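Local atomic coordinates of succinate-semialdehyde dehydrogenase (Synechococcus sp., PDB entry 4ITA), a protein that probably catalyses the NADP-dependent oxidation of succinic semialdehyde to succinate, as a member of the aldehyde dehydrogenase family. Residues A32-A37 with L123-A128; R62-F67 with A84-S89; F67-T72 with D295-E300; V238-A243 with P398-R403; Q377-A382 with I405-A410. All coordinates share one frame; numbering follows the deposited sequence.

Interaction 1 (A32-A37 with L123-A128); sequences AKAQEA and LGILLA
Where Ala34 and Gln35 meet Ile125, no ring or charged plane takes part. The Gln35 side chain, its amide orientation doubtful, crosses that of Ile125 at about a right angle. The closer packing is made by aliphatic carbons. Ile125 CD1 lies 3.6 Å from Ala34 CB. The branch behind it follows, with Ile125 CG1 3.9 Å from Ala34 CB. Ile125 CD1 also rests on the helix backbone, 3.8 Å from Gln35 N. The Ile125 side chain reaches this far because CG1 is anti to the carbonyl carbon (chi1 -55°) and CD1 then extends straight on (chi2 171°).

The contact sets helix 24-41 against the start of the last stretch of strand 115-129. That strand runs between strands 152-156 and 201-207, parallel to both, in the Rossmann-type cofactor-binding domain. It ends at residue 129, the first of those that line the NADPH pocket. Val152 touches both Ala34 and Ile125, and Val154 and Val201 also pack on Ile125. Gly124 turns the chain into the strand with a positive phi (136°), a conformation that suits a residue with no side chain. Its N-H bonds to Asn151 OD1.

Interaction 2 (R62-F67 with A84-S89); sequences RDTSKF and AEAEKS
Next to Ala86, the residue that meets Thr64, the carbonyl oxygen Glu85 O is gripped by two donors. Ser89 OG donates to Glu85 O over 2.9 Å, at a C=O...donor angle of 141° and tilted from the carbonyl plane. Ser89 N bonds to Glu85 O over the same 2.9 Å, from the opposite face of that plane. The hydroxyl of this buried serine is thereby tied back to its own helix.

Across the contact, the main meeting is between Thr64 and Ala86, whose CA atoms are only 5.7 Å apart. Thr64 OG1 touches Ala86 CB at 3.3 Å, a tight approach of a hydroxyl oxygen to a methyl. It gets there with OG1 anti to the backbone N (chi1 -165°), which leaves CG2 between the N and the carbonyl carbon. Thr64 OG1 also lies 4.0 Å from Glu87 CG. The Glu87 chain extends beyond CG and passes Thr64 at a slant.

Thr64 begins helix 64-75, just after Asp63 breaks the chain away from helix 46-62. Asp63 O still accepts from Phe67 N, over 3.0 Å. Helix 79-103 follows almost at once, so the contact joins two consecutive helices. His79, at the start of the second, bonds to Ser65 O. Glu85 reaches Lys77 and the backbone of Phe136 and Trp137, while Ser89 packs on Leu60 of helix 46-62 and on Trp137 and Phe140 of helix 137-149.

Interaction 3 (F67-T72 with D295-E300); sequences FAEIMT and DPMAPE
A type I beta turn from Asp295 to Ala298 carries this contact, presenting Pro296 and Met297 to Thr72 and Glu69 of helix 64-75. An Asx turn overlaps its start. Met297 N bonds to Asp295 OD1 over 3.0 Å with an N-H...O angle of 162°, approaching from above the carboxylate plane. The turn lies in the loop after helix 274-289, which follows strand 267-273 of the seven-stranded sheet. It therefore links that part of the aldehyde dehydrogenase fold to an N-terminal helix far away in sequence.

Thr72 is the main partner on the helix. Its methyl lies against the proline ring, with Thr72 CG2 3.6 Å from Pro296 CG. The same methyl meets the sulfur, Thr72 CG2 to Met297 SD being 3.7 Å. CG2 is anti to the backbone N, which directs it to the turn. The hydroxyl is used elsewhere, for Thr72 OG1 bonds to Lys77 O. Pro296 also touches Thr11, and its backbone bonds to His79, at the start of the next helix.

Met297 is bent at both chi2 (-61°) and chi3 (-55°), which brings SD and CE alongside Glu69 and Thr72. It crosses the extended Glu69 chain at about a right angle, with Met297 SD 4.0 Å and Met297 CE 4.1 Å from Glu69 CG.

Interaction 4 (V238-A243 with P398-R403); sequences VVFPSA and PAEQQR
Phe240 presents a ring edge to the carboxylate of Glu400. The two planes stand 76° apart. Glu400 OE2 lies at that edge, in the plane of the ring, 3.5 Å from Phe240 CD2. Glu400 OE1 is nearly as near, 3.6 Å from Phe240 CD2, but stands off the ring plane. The positive rim of an aromatic ring probably suits a carboxylate in this place. The Glu400 chain extends beyond CG, and CG is anti to the carbonyl carbon (chi1 -66°), which carries the acid across from the helix.

Phe240 sits where strand 235-239 ends, in the seven-stranded sheet of an alpha/beta domain. The chain then makes a type I beta turn to Ala243, closed by Ala243 N to Phe240 O at 3.0 Å. Glu400 is in the first turn of helix 398-407, which comes after the neighbouring strand 390-394. A water bridges the turn and the helix. It accepts from Ser242 N over 3.0 Å and donates to Glu400 OE1 over 2.7 Å. Glu400 OE1 also bonds to Thr395 OG1, so this oxygen has two polar partners. Ser242 OG bonds to Asn396 N, in the loop before the helix. The Phe240 ring also makes T-shaped (edge-to-face) contacts with His273 and Phe404. Beyond Glu400, Gln401 packs on Leu455 of the second subunit.

Interaction 5 (Q377-A382 with I405-A410); sequences QAIALA and IQELDA
Two consecutive beta-alpha-beta crossovers meet here, through their helices. Helix 375-383 joins strands 366-372 and 390-394, and helix 398-407 joins strands 390-394 and 412-415, all parallel members of the seven-stranded sheet. Ile379 and Ala382, one turn apart on the first helix, face Glu407 and Leu408 at the end of the second.

Ala382 CB touches Leu408 CD2 at 3.5 Å. The CB of Leu408 does not point at the helix, but its branched end reaches over to it. Leu408 also packs on Val413 and Ala382 on Pro236, which places this methyl pair against the sheet. Ile379 crosses the extended Glu407 side chain at about a right angle. Its CD1 lies 3.7 Å from Glu407 OE1, while Glu407 OE2 forms a salt bridge with Arg403.

Asn383, just after the first helix, bonds across: ND2 to Glu407 O and OD1 to Asp409 N, where an inverse gamma turn centred on Asp409 leads the chain away. The same stretch meets the second subunit, as Lys451 of that chain bonds to Ile405 O and Leu408 O.

With CG1 beside the backbone N (chi1 -68°), the other branch, Ile379 CG2, is anti to that N and lies 3.9 Å from Glu407 O and 4.0 Å from Glu407 CB.

Overall arrangement
From the N terminus, interaction 1 opens first, and it closes by bringing the cofactor-domain strand 115-129 back to helix 24-41. Interaction 2 opens and closes within that loop, making a short one between successive helices. Interaction 3 starts on the same helix 64-75, shares Phe67 with interaction 2, and crosses both earlier contacts. It reaches to the loop after helix 274-289. Interaction 4 opens before interaction 3 closes, so these two cross as well. Interaction 5 opens and closes after interaction 3, but crosses interaction 4, and both use helix 398-407. The centres of interactions 4 and 5 are about 11 Å apart, and Phe240 touches Ala378. Both lie across the chain's centre from interaction 1.

Interaction 1 (A32-A37 with L123-A128)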
# COMPACT_ATOMS: atom_id res chain seq x y z
N ALA A 32 -2.83 -5.10 -24.40
CA ALA A 32 -2.80 -4.01 -25.37
C ALA A 32 -4.18 -3.37 -25.50
O ALA A 32 -4.29 -2.14 -25.55
CB ALA A 32 -2.33 -4.52 -26.73
N LYS A 33 -5.22 -4.19 -25.56
CA LYS A 33 -6.57 -3.65 -25.68
C LYS A 33 -6.99 -2.90 -24.42
O LYS A 33 -7.63 -1.86 -24.50
CB LYS A 33 -7.59 -4.75 -26.02
CG LYS A 33 -8.98 -4.19 -26.33
CD LYS A 33 -9.91 -5.21 -26.93
CE LYS A 33 -10.34 -6.25 -25.93
NZ LYS A 33 -11.17 -7.30 -26.61
N ALA A 34 -6.61 -3.43 -23.25
CA ALA A 34 -6.89 -2.73 -21.99
C ALA A 34 -6.24 -1.36 -21.95
O ALA A 34 -6.84 -0.39 -21.48
CB ALA A 34 -6.43 -3.57 -20.82
N GLN A 35 -5.01 -1.27 -22.43
CA GLN A 35 -4.31 -0.00 -22.45
C GLN A 35 -5.00 1.01 -23.36
O GLN A 35 -5.19 2.17 -22.98
CB GLN A 35 -2.85 -0.19 -22.86
CG GLN A 35 -2.07 1.10 -22.88
CD GLN A 35 -2.02 1.75 -21.51
OE1 GLN A 35 -2.09 1.07 -20.48
NE2 GLN A 35 -1.92 3.08 -21.49
N GLU A 36 -5.39 0.57 -24.55
CA GLU A 36 -6.12 1.44 -25.46
C GLU A 36 -7.46 1.85 -24.84
O GLU A 36 -7.85 3.01 -24.91
CB GLU A 36 -6.35 0.71 -26.77
CG GLU A 36 -7.04 1.53 -27.83
CD GLU A 36 -7.00 0.82 -29.17
OE1 GLU A 36 -8.02 0.22 -29.55
OE2 GLU A 36 -5.93 0.86 -29.83
N ALA A 37 -8.15 0.89 -24.23
CA ALA A 37 -9.43 1.20 -23.60
C ALA A 37 -9.26 2.20 -22.47
O ALA A 37 -10.08 3.11 -22.33
CB ALA A 37 -10.10 -0.06 -23.10
N LEU A 123 -4.91 4.93 -12.07
CA LEU A 123 -3.57 4.49 -12.41
C LEU A 123 -3.46 3.87 -13.80
O LEU A 123 -2.45 4.05 -14.48
CB LEU A 123 -3.06 3.48 -11.37
CG LEU A 123 -2.83 4.01 -9.96
CD1 LEU A 123 -2.42 2.85 -9.07
CD2 LEU A 123 -1.79 5.11 -9.94
N GLY A 124 -4.47 3.12 -14.22
CA GLY A 124 -4.41 2.38 -15.47
C GLY A 124 -4.95 0.98 -15.29
O GLY A 124 -5.97 0.77 -14.64
N ILE A 125 -4.25 -0.00 -15.85
CA ILE A 125 -4.67 -1.39 -15.74
C ILE A 125 -4.36 -1.96 -14.35
O ILE A 125 -3.21 -1.96 -13.90
CB ILE A 125 -3.98 -2.29 -16.78
CG1 ILE A 125 -4.20 -1.79 -18.21
CG2 ILE A 125 -4.47 -3.72 -16.64
CD1 ILE A 125 -3.35 -2.54 -19.24
N LEU A 126 -5.41 -2.46 -13.70
CA LEU A 126 -5.30 -3.19 -12.43
C LEU A 126 -5.49 -4.68 -12.69
O LEU A 126 -6.47 -5.09 -13.33
CB LEU A 126 -6.37 -2.70 -11.45
CG LEU A 126 -6.61 -3.47 -10.15
CD1 LEU A 126 -5.39 -3.40 -9.22
CD2 LEU A 126 -7.84 -2.92 -9.43
N LEU A 127 -4.55 -5.49 -12.21
CA LEU A 127 -4.72 -6.94 -12.17
C LEU A 127 -5.39 -7.33 -10.88
O LEU A 127 -4.97 -6.90 -9.80
CB LEU A 127 -3.36 -7.64 -12.25
CG LEU A 127 -3.33 -9.11 -11.82
CD1 LEU A 127 -4.12 -10.00 -12.76
CD2 LEU A 127 -1.89 -9.59 -11.74
N ALA A 128 -6.42 -8.16 -10.98
CA ALA A 128 -7.05 -8.77 -9.81
C ALA A 128 -6.98 -10.29 -9.89
O ALA A 128 -7.35 -10.88 -10.91
CB ALA A 128 -8.48 -8.34 -9.70

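Interaction 2 (R62-F67 with A84-S89)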
# COMPACT_ATOMS: atom_id res chain seq x y z
N ARG A 62 -31.95 -8.51 -11.38
CA ARG A 62 -32.97 -9.20 -12.16
C ARG A 62 -32.73 -10.70 -12.24
O ARG A 62 -33.66 -11.50 -12.08
CB ARG A 62 -33.05 -8.63 -13.57
CG ARG A 62 -34.09 -9.33 -14.42
CD ARG A 62 -34.15 -8.79 -15.83
NE ARG A 62 -35.12 -9.54 -16.62
CZ ARG A 62 -35.44 -9.27 -17.88
NH1 ARG A 62 -34.87 -8.25 -18.50
NH2 ARG A 62 -36.33 -10.02 -18.51
N ASP A 63 -31.49 -11.10 -12.52
CA ASP A 63 -31.19 -12.49 -12.83
C ASP A 63 -30.44 -13.19 -11.70
O ASP A 63 -29.62 -14.08 -11.94
CB ASP A 63 -30.42 -12.59 -14.16
CG ASP A 63 -31.26 -12.12 -15.36
OD1 ASP A 63 -32.47 -12.37 -15.37
OD2 ASP A 63 -30.69 -11.51 -16.29
N THR A 64 -30.75 -12.81 -10.46
CA THR A 64 -30.06 -13.33 -9.29
C THR A 64 -30.05 -14.86 -9.22
O THR A 64 -29.02 -15.47 -8.93
CB THR A 64 -30.62 -12.70 -7.98
OG1 THR A 64 -29.72 -12.93 -6.89
CG2 THR A 64 -31.98 -13.26 -7.61
N SER A 65 -31.18 -15.48 -9.52
CA SER A 65 -31.29 -16.92 -9.40
C SER A 65 -30.44 -17.64 -10.44
O SER A 65 -29.79 -18.65 -10.14
CB SER A 65 -32.75 -17.34 -9.54
OG SER A 65 -32.89 -18.71 -9.24
N LYS A 66 -30.42 -17.11 -11.66
CA LYS A 66 -29.60 -17.68 -12.71
C LYS A 66 -28.11 -17.58 -12.39
O LYS A 66 -27.36 -18.55 -12.54
CB LYS A 66 -29.89 -16.98 -14.05
CG LYS A 66 -28.93 -17.38 -15.17
CD LYS A 66 -29.37 -16.85 -16.53
CE LYS A 66 -28.76 -15.49 -16.85
NZ LYS A 66 -29.06 -15.06 -18.25
N PHE A 67 -27.66 -16.41 -11.94
CA PHE A 67 -26.26 -16.26 -11.58
C PHE A 67 -25.92 -17.15 -10.40
O PHE A 67 -24.86 -17.77 -10.37
CB PHE A 67 -25.92 -14.80 -11.28
CG PHE A 67 -26.09 -13.89 -12.47
CD1 PHE A 67 -25.57 -14.25 -13.71
CD2 PHE A 67 -26.79 -12.70 -12.35
CE1 PHE A 67 -25.73 -13.42 -14.81
CE2 PHE A 67 -26.95 -11.87 -13.44
CZ PHE A 67 -26.43 -12.23 -14.68
N ALA A 84 -28.05 -14.48 -2.30
CA ALA A 84 -27.62 -13.38 -1.45
C ALA A 84 -26.31 -12.77 -1.95
O ALA A 84 -26.12 -11.55 -1.89
CB ALA A 84 -27.49 -13.84 0.02
N GLU A 85 -25.40 -13.61 -2.45
CA GLU A 85 -24.13 -13.11 -2.95
C GLU A 85 -24.33 -12.22 -4.19
O GLU A 85 -23.67 -11.18 -4.33
CB GLU A 85 -23.16 -14.26 -3.25
CG GLU A 85 -21.83 -13.72 -3.76
CD GLU A 85 -20.77 -14.77 -3.97
OE1 GLU A 85 -20.89 -15.91 -3.48
OE2 GLU A 85 -19.77 -14.42 -4.63
N ALA A 86 -25.22 -12.62 -5.08
CA ALA A 86 -25.54 -11.80 -6.25
C ALA A 86 -26.15 -10.47 -5.82
O ALA A 86 -25.85 -9.41 -6.38
CB ALA A 86 -26.47 -12.55 -7.19
N GLU A 87 -27.02 -10.52 -4.81
CA GLU A 87 -27.62 -9.30 -4.29
C GLU A 87 -26.59 -8.36 -3.68
O GLU A 87 -26.64 -7.14 -3.88
CB GLU A 87 -28.69 -9.66 -3.25
CG GLU A 87 -29.93 -10.32 -3.84
CD GLU A 87 -30.89 -10.84 -2.78
OE1 GLU A 87 -32.04 -11.18 -3.14
OE2 GLU A 87 -30.49 -10.94 -1.60
N LYS A 88 -25.63 -8.92 -2.94
CA LYS A 88 -24.61 -8.10 -2.32
C LYS A 88 -23.67 -7.50 -3.38
O LYS A 88 -23.18 -6.38 -3.23
CB LYS A 88 -23.83 -8.92 -1.30
CG LYS A 88 -23.04 -8.10 -0.30
CD LYS A 88 -22.39 -9.02 0.71
CE LYS A 88 -21.61 -8.23 1.74
NZ LYS A 88 -21.19 -9.12 2.86
N SER A 89 -23.44 -8.26 -4.45
CA SER A 89 -22.69 -7.77 -5.61
C SER A 89 -23.36 -6.53 -6.22
O SER A 89 -22.69 -5.54 -6.54
CB SER A 89 -22.53 -8.87 -6.66
OG SER A 89 -21.76 -9.95 -6.15

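Interaction 3 (F67-T72 with D295-E300)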
# COMPACT_ATOMS: atom_id res chain seq x y z
N PHE A 67 -27.66 -16.41 -11.94
CA PHE A 67 -26.26 -16.26 -11.58
C PHE A 67 -25.92 -17.15 -10.40
O PHE A 67 -24.86 -17.77 -10.37
CB PHE A 67 -25.92 -14.80 -11.28
CG PHE A 67 -26.09 -13.89 -12.47
CD1 PHE A 67 -25.57 -14.25 -13.71
CD2 PHE A 67 -26.79 -12.70 -12.35
CE1 PHE A 67 -25.73 -13.42 -14.81
CE2 PHE A 67 -26.95 -11.87 -13.44
CZ PHE A 67 -26.43 -12.23 -14.68
N ALA A 68 -26.84 -17.24 -9.45
CA ALA A 68 -26.64 -18.10 -8.29
C ALA A 68 -26.46 -19.55 -8.69
O ALA A 68 -25.64 -20.27 -8.11
CB ALA A 68 -27.79 -17.95 -7.31
N GLU A 69 -27.20 -20.00 -9.70
CA GLU A 69 -27.10 -21.38 -10.16
C GLU A 69 -25.71 -21.67 -10.71
O GLU A 69 -25.17 -22.77 -10.54
CB GLU A 69 -28.16 -21.70 -11.21
CG GLU A 69 -28.20 -23.17 -11.61
CD GLU A 69 -29.35 -23.49 -12.54
OE1 GLU A 69 -29.90 -22.56 -13.16
OE2 GLU A 69 -29.70 -24.69 -12.65
N ILE A 70 -25.11 -20.67 -11.36
CA ILE A 70 -23.76 -20.85 -11.89
C ILE A 70 -22.79 -21.06 -10.73
O ILE A 70 -21.97 -21.97 -10.77
CB ILE A 70 -23.30 -19.66 -12.75
CG1 ILE A 70 -24.27 -19.40 -13.90
CG2 ILE A 70 -21.90 -19.90 -13.29
CD1 ILE A 70 -23.95 -18.12 -14.67
N MET A 71 -22.90 -20.21 -9.71
CA MET A 71 -22.04 -20.30 -8.52
C MET A 71 -22.17 -21.66 -7.86
O MET A 71 -21.17 -22.33 -7.58
CB MET A 71 -22.37 -19.20 -7.50
CG MET A 71 -22.16 -17.76 -7.99
SD MET A 71 -22.41 -16.49 -6.69
CE MET A 71 -23.66 -15.45 -7.48
N THR A 72 -23.40 -22.08 -7.59
CA THR A 72 -23.66 -23.36 -6.94
C THR A 72 -23.12 -24.53 -7.75
O THR A 72 -22.50 -25.44 -7.21
CB THR A 72 -25.16 -23.53 -6.67
OG1 THR A 72 -25.59 -22.49 -5.78
CG2 THR A 72 -25.46 -24.89 -6.06
N ASP A 295 -27.81 -31.54 -1.32
CA ASP A 295 -27.70 -30.84 -2.60
C ASP A 295 -27.86 -29.35 -2.36
O ASP A 295 -28.89 -28.91 -1.87
CB ASP A 295 -28.80 -31.34 -3.54
CG ASP A 295 -28.61 -30.87 -4.98
OD1 ASP A 295 -27.92 -29.85 -5.21
OD2 ASP A 295 -29.14 -31.52 -5.90
N PRO A 296 -26.84 -28.56 -2.72
CA PRO A 296 -26.91 -27.12 -2.46
C PRO A 296 -27.98 -26.39 -3.29
O PRO A 296 -28.37 -25.28 -2.94
CB PRO A 296 -25.50 -26.63 -2.81
CG PRO A 296 -24.97 -27.64 -3.78
CD PRO A 296 -25.54 -28.96 -3.29
N MET A 297 -28.47 -27.02 -4.36
CA MET A 297 -29.57 -26.42 -5.12
C MET A 297 -30.91 -26.46 -4.38
O MET A 297 -31.80 -25.67 -4.67
CB MET A 297 -29.70 -27.06 -6.50
CG MET A 297 -28.68 -26.59 -7.53
SD MET A 297 -28.66 -24.81 -7.94
CE MET A 297 -30.36 -24.51 -8.45
N ALA A 298 -31.04 -27.37 -3.41
CA ALA A 298 -32.27 -27.46 -2.63
C ALA A 298 -32.34 -26.35 -1.59
O ALA A 298 -31.39 -26.14 -0.84
CB ALA A 298 -32.37 -28.82 -1.96
N PRO A 299 -33.48 -25.63 -1.52
CA PRO A 299 -33.56 -24.45 -0.64
C PRO A 299 -33.43 -24.77 0.86
O PRO A 299 -33.08 -23.89 1.65
CB PRO A 299 -34.94 -23.87 -0.94
CG PRO A 299 -35.71 -25.01 -1.56
CD PRO A 299 -34.70 -25.79 -2.33
N GLU A 300 -33.68 -26.02 1.23
CA GLU A 300 -33.62 -26.42 2.63
C GLU A 300 -32.20 -26.79 3.09
O GLU A 300 -31.94 -26.97 4.27
CB GLU A 300 -34.55 -27.60 2.88
CG GLU A 300 -34.15 -28.86 2.12
CD GLU A 300 -34.79 -28.98 0.74
OE1 GLU A 300 -34.65 -30.06 0.12
OE2 GLU A 300 -35.43 -28.01 0.29

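Interaction 4 (V238-A243 with P398-R403)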
# COMPACT_ATOMS: atom_id res chain seq x y z
N VAL A 238 -15.50 -14.94 20.67
CA VAL A 238 -15.31 -14.94 22.12
C VAL A 238 -16.64 -14.73 22.81
O VAL A 238 -17.37 -13.79 22.48
CB VAL A 238 -14.33 -13.84 22.54
CG1 VAL A 238 -14.03 -13.95 24.02
CG2 VAL A 238 -13.02 -13.92 21.74
N VAL A 239 -16.98 -15.62 23.75
CA VAL A 239 -18.26 -15.53 24.43
C VAL A 239 -18.06 -15.42 25.94
O VAL A 239 -17.51 -16.32 26.56
CB VAL A 239 -19.16 -16.74 24.11
CG1 VAL A 239 -20.53 -16.57 24.75
CG2 VAL A 239 -19.30 -16.91 22.60
N PHE A 240 -18.51 -14.31 26.50
CA PHE A 240 -18.29 -14.03 27.92
C PHE A 240 -19.59 -14.12 28.75
O PHE A 240 -20.68 -14.23 28.18
CB PHE A 240 -17.53 -12.70 28.08
CG PHE A 240 -16.06 -12.90 28.35
CD1 PHE A 240 -15.34 -13.83 27.61
CD2 PHE A 240 -15.41 -12.18 29.33
CE1 PHE A 240 -14.00 -14.05 27.85
CE2 PHE A 240 -14.06 -12.39 29.58
CZ PHE A 240 -13.36 -13.33 28.85
N PRO A 241 -19.48 -14.11 30.09
CA PRO A 241 -20.65 -14.48 30.90
C PRO A 241 -21.89 -13.59 30.77
O PRO A 241 -23.00 -14.08 31.03
CB PRO A 241 -20.10 -14.45 32.33
CG PRO A 241 -18.64 -14.73 32.17
CD PRO A 241 -18.26 -14.01 30.92
N SER A 242 -21.74 -12.33 30.38
CA SER A 242 -22.89 -11.45 30.25
C SER A 242 -23.53 -11.50 28.86
O SER A 242 -24.46 -10.76 28.57
CB SER A 242 -22.52 -10.01 30.59
OG SER A 242 -21.58 -9.49 29.66
N ALA A 243 -23.02 -12.38 28.00
CA ALA A 243 -23.56 -12.50 26.64
C ALA A 243 -24.98 -13.07 26.60
O ALA A 243 -25.38 -13.82 27.49
CB ALA A 243 -22.64 -13.35 25.79
N PRO A 398 -19.67 -2.90 29.43
CA PRO A 398 -19.02 -1.87 28.60
C PRO A 398 -17.49 -1.89 28.69
O PRO A 398 -16.83 -1.69 27.67
CB PRO A 398 -19.59 -0.56 29.16
CG PRO A 398 -20.90 -0.96 29.77
CD PRO A 398 -20.66 -2.32 30.36
N ALA A 399 -16.94 -2.14 29.87
CA ALA A 399 -15.49 -2.17 30.04
C ALA A 399 -14.86 -3.32 29.26
O ALA A 399 -13.81 -3.16 28.63
CB ALA A 399 -15.12 -2.23 31.50
N GLU A 400 -15.49 -4.49 29.30
CA GLU A 400 -15.04 -5.62 28.50
C GLU A 400 -15.14 -5.30 27.01
O GLU A 400 -14.22 -5.60 26.25
CB GLU A 400 -15.83 -6.89 28.82
CG GLU A 400 -15.61 -7.40 30.23
CD GLU A 400 -16.30 -8.73 30.49
OE1 GLU A 400 -17.25 -9.09 29.75
OE2 GLU A 400 -15.89 -9.42 31.45
N GLN A 401 -16.25 -4.71 26.59
CA GLN A 401 -16.44 -4.35 25.18
C GLN A 401 -15.29 -3.48 24.69
O GLN A 401 -14.72 -3.73 23.62
CB GLN A 401 -17.77 -3.63 24.97
CG GLN A 401 -18.98 -4.48 25.25
CD GLN A 401 -20.27 -3.70 25.14
OE1 GLN A 401 -20.28 -2.46 25.26
NE2 GLN A 401 -21.38 -4.41 24.95
N GLN A 402 -14.93 -2.47 25.48
CA GLN A 402 -13.86 -1.57 25.08
C GLN A 402 -12.50 -2.26 25.02
O GLN A 402 -11.72 -2.01 24.11
CB GLN A 402 -13.83 -0.33 25.98
CG GLN A 402 -15.02 0.61 25.75
CD GLN A 402 -15.19 1.01 24.28
OE1 GLN A 402 -14.25 1.50 23.65
NE2 GLN A 402 -16.39 0.80 23.73
N ARG A 403 -12.22 -3.14 25.97
CA ARG A 403 -10.96 -3.87 25.93
C ARG A 403 -10.88 -4.80 24.72
O ARG A 403 -9.83 -4.88 24.08
CB ARG A 403 -10.71 -4.64 27.23
CG ARG A 403 -10.27 -3.74 28.38
CD ARG A 403 -9.53 -4.53 29.46
NE ARG A 403 -8.33 -5.17 28.95
CZ ARG A 403 -7.71 -6.19 29.54
NH1 ARG A 403 -8.19 -6.69 30.67
NH2 ARG A 403 -6.62 -6.72 29.01
O HOH W 1 -19.29 -10.61 30.62

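Interaction 5 (Q377-A382 with I405-A410)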
# COMPACT_ATOMS: atom_id res chain seq x y z
N GLN A 377 -6.83 -13.69 29.44
CA GLN A 377 -6.58 -14.98 28.81
C GLN A 377 -7.32 -15.08 27.48
O GLN A 377 -6.81 -15.62 26.50
CB GLN A 377 -6.99 -16.12 29.74
CG GLN A 377 -6.59 -17.50 29.27
CD GLN A 377 -7.13 -18.60 30.17
OE1 GLN A 377 -7.66 -18.33 31.25
NE2 GLN A 377 -7.02 -19.85 29.73
N ALA A 378 -8.54 -14.55 27.44
CA ALA A 378 -9.33 -14.55 26.20
C ALA A 378 -8.64 -13.77 25.09
O ALA A 378 -8.55 -14.24 23.95
CB ALA A 378 -10.69 -13.98 26.46
N ILE A 379 -8.14 -12.59 25.42
CA ILE A 379 -7.47 -11.75 24.44
C ILE A 379 -6.15 -12.38 23.98
O ILE A 379 -5.85 -12.42 22.78
CB ILE A 379 -7.27 -10.33 25.00
CG1 ILE A 379 -8.63 -9.65 25.15
CG2 ILE A 379 -6.34 -9.51 24.10
CD1 ILE A 379 -8.64 -8.39 25.99
N ALA A 380 -5.37 -12.91 24.91
CA ALA A 380 -4.12 -13.56 24.55
C ALA A 380 -4.35 -14.73 23.60
O ALA A 380 -3.64 -14.89 22.60
CB ALA A 380 -3.37 -14.02 25.80
N LEU A 381 -5.35 -15.56 23.90
CA LEU A 381 -5.61 -16.72 23.06
C LEU A 381 -6.15 -16.28 21.71
O LEU A 381 -5.77 -16.82 20.66
CB LEU A 381 -6.59 -17.67 23.75
CG LEU A 381 -6.97 -18.93 22.99
CD1 LEU A 381 -5.74 -19.73 22.62
CD2 LEU A 381 -7.90 -19.78 23.83
N ALA A 382 -7.04 -15.29 21.73
CA ALA A 382 -7.62 -14.77 20.49
C ALA A 382 -6.54 -14.28 19.52
O ALA A 382 -6.65 -14.46 18.31
CB ALA A 382 -8.60 -13.65 20.79
N ILE A 405 -12.51 -4.37 21.81
CA ILE A 405 -12.35 -3.47 20.67
C ILE A 405 -10.90 -3.00 20.54
O ILE A 405 -10.33 -3.01 19.45
CB ILE A 405 -13.29 -2.25 20.78
CG1 ILE A 405 -14.74 -2.69 20.57
CG2 ILE A 405 -12.90 -1.17 19.78
CD1 ILE A 405 -15.76 -1.66 20.98
N GLN A 406 -10.30 -2.60 21.65
CA GLN A 406 -8.97 -2.02 21.62
C GLN A 406 -7.87 -3.06 21.41
O GLN A 406 -6.89 -2.80 20.71
CB GLN A 406 -8.71 -1.23 22.91
CG GLN A 406 -9.55 0.03 23.02
CD GLN A 406 -9.20 1.06 21.97
OE1 GLN A 406 -8.03 1.33 21.72
NE2 GLN A 406 -10.22 1.65 21.35
N GLU A 407 -8.03 -4.23 22.00
CA GLU A 407 -6.92 -5.16 22.14
C GLU A 407 -6.93 -6.39 21.25
O GLU A 407 -5.91 -7.07 21.14
CB GLU A 407 -6.74 -5.57 23.60
CG GLU A 407 -6.48 -4.39 24.53
CD GLU A 407 -6.44 -4.79 25.99
OE1 GLU A 407 -5.97 -5.90 26.30
OE2 GLU A 407 -6.89 -3.97 26.83
N LEU A 408 -8.06 -6.70 20.61
CA LEU A 408 -8.07 -7.80 19.64
C LEU A 408 -7.30 -7.36 18.40
O LEU A 408 -7.59 -6.30 17.82
CB LEU A 408 -9.49 -8.23 19.30
CG LEU A 408 -10.22 -8.92 20.45
CD1 LEU A 408 -11.72 -9.03 20.20
CD2 LEU A 408 -9.61 -10.29 20.71
N ASP A 409 -6.31 -8.16 18.01
CA ASP A 409 -5.41 -7.83 16.92
C ASP A 409 -6.00 -8.28 15.59
O ASP A 409 -5.64 -9.33 15.05
CB ASP A 409 -4.04 -8.49 17.12
CG ASP A 409 -3.19 -7.79 18.17
OD1 ASP A 409 -3.45 -6.61 18.49
OD2 ASP A 409 -2.23 -8.43 18.67
N ALA A 410 -6.90 -7.47 15.06
CA ALA A 410 -7.63 -7.82 13.85
C ALA A 410 -7.99 -6.55 13.09
O ALA A 410 -8.01 -5.47 13.67
CB ALA A 410 -8.90 -8.59 14.21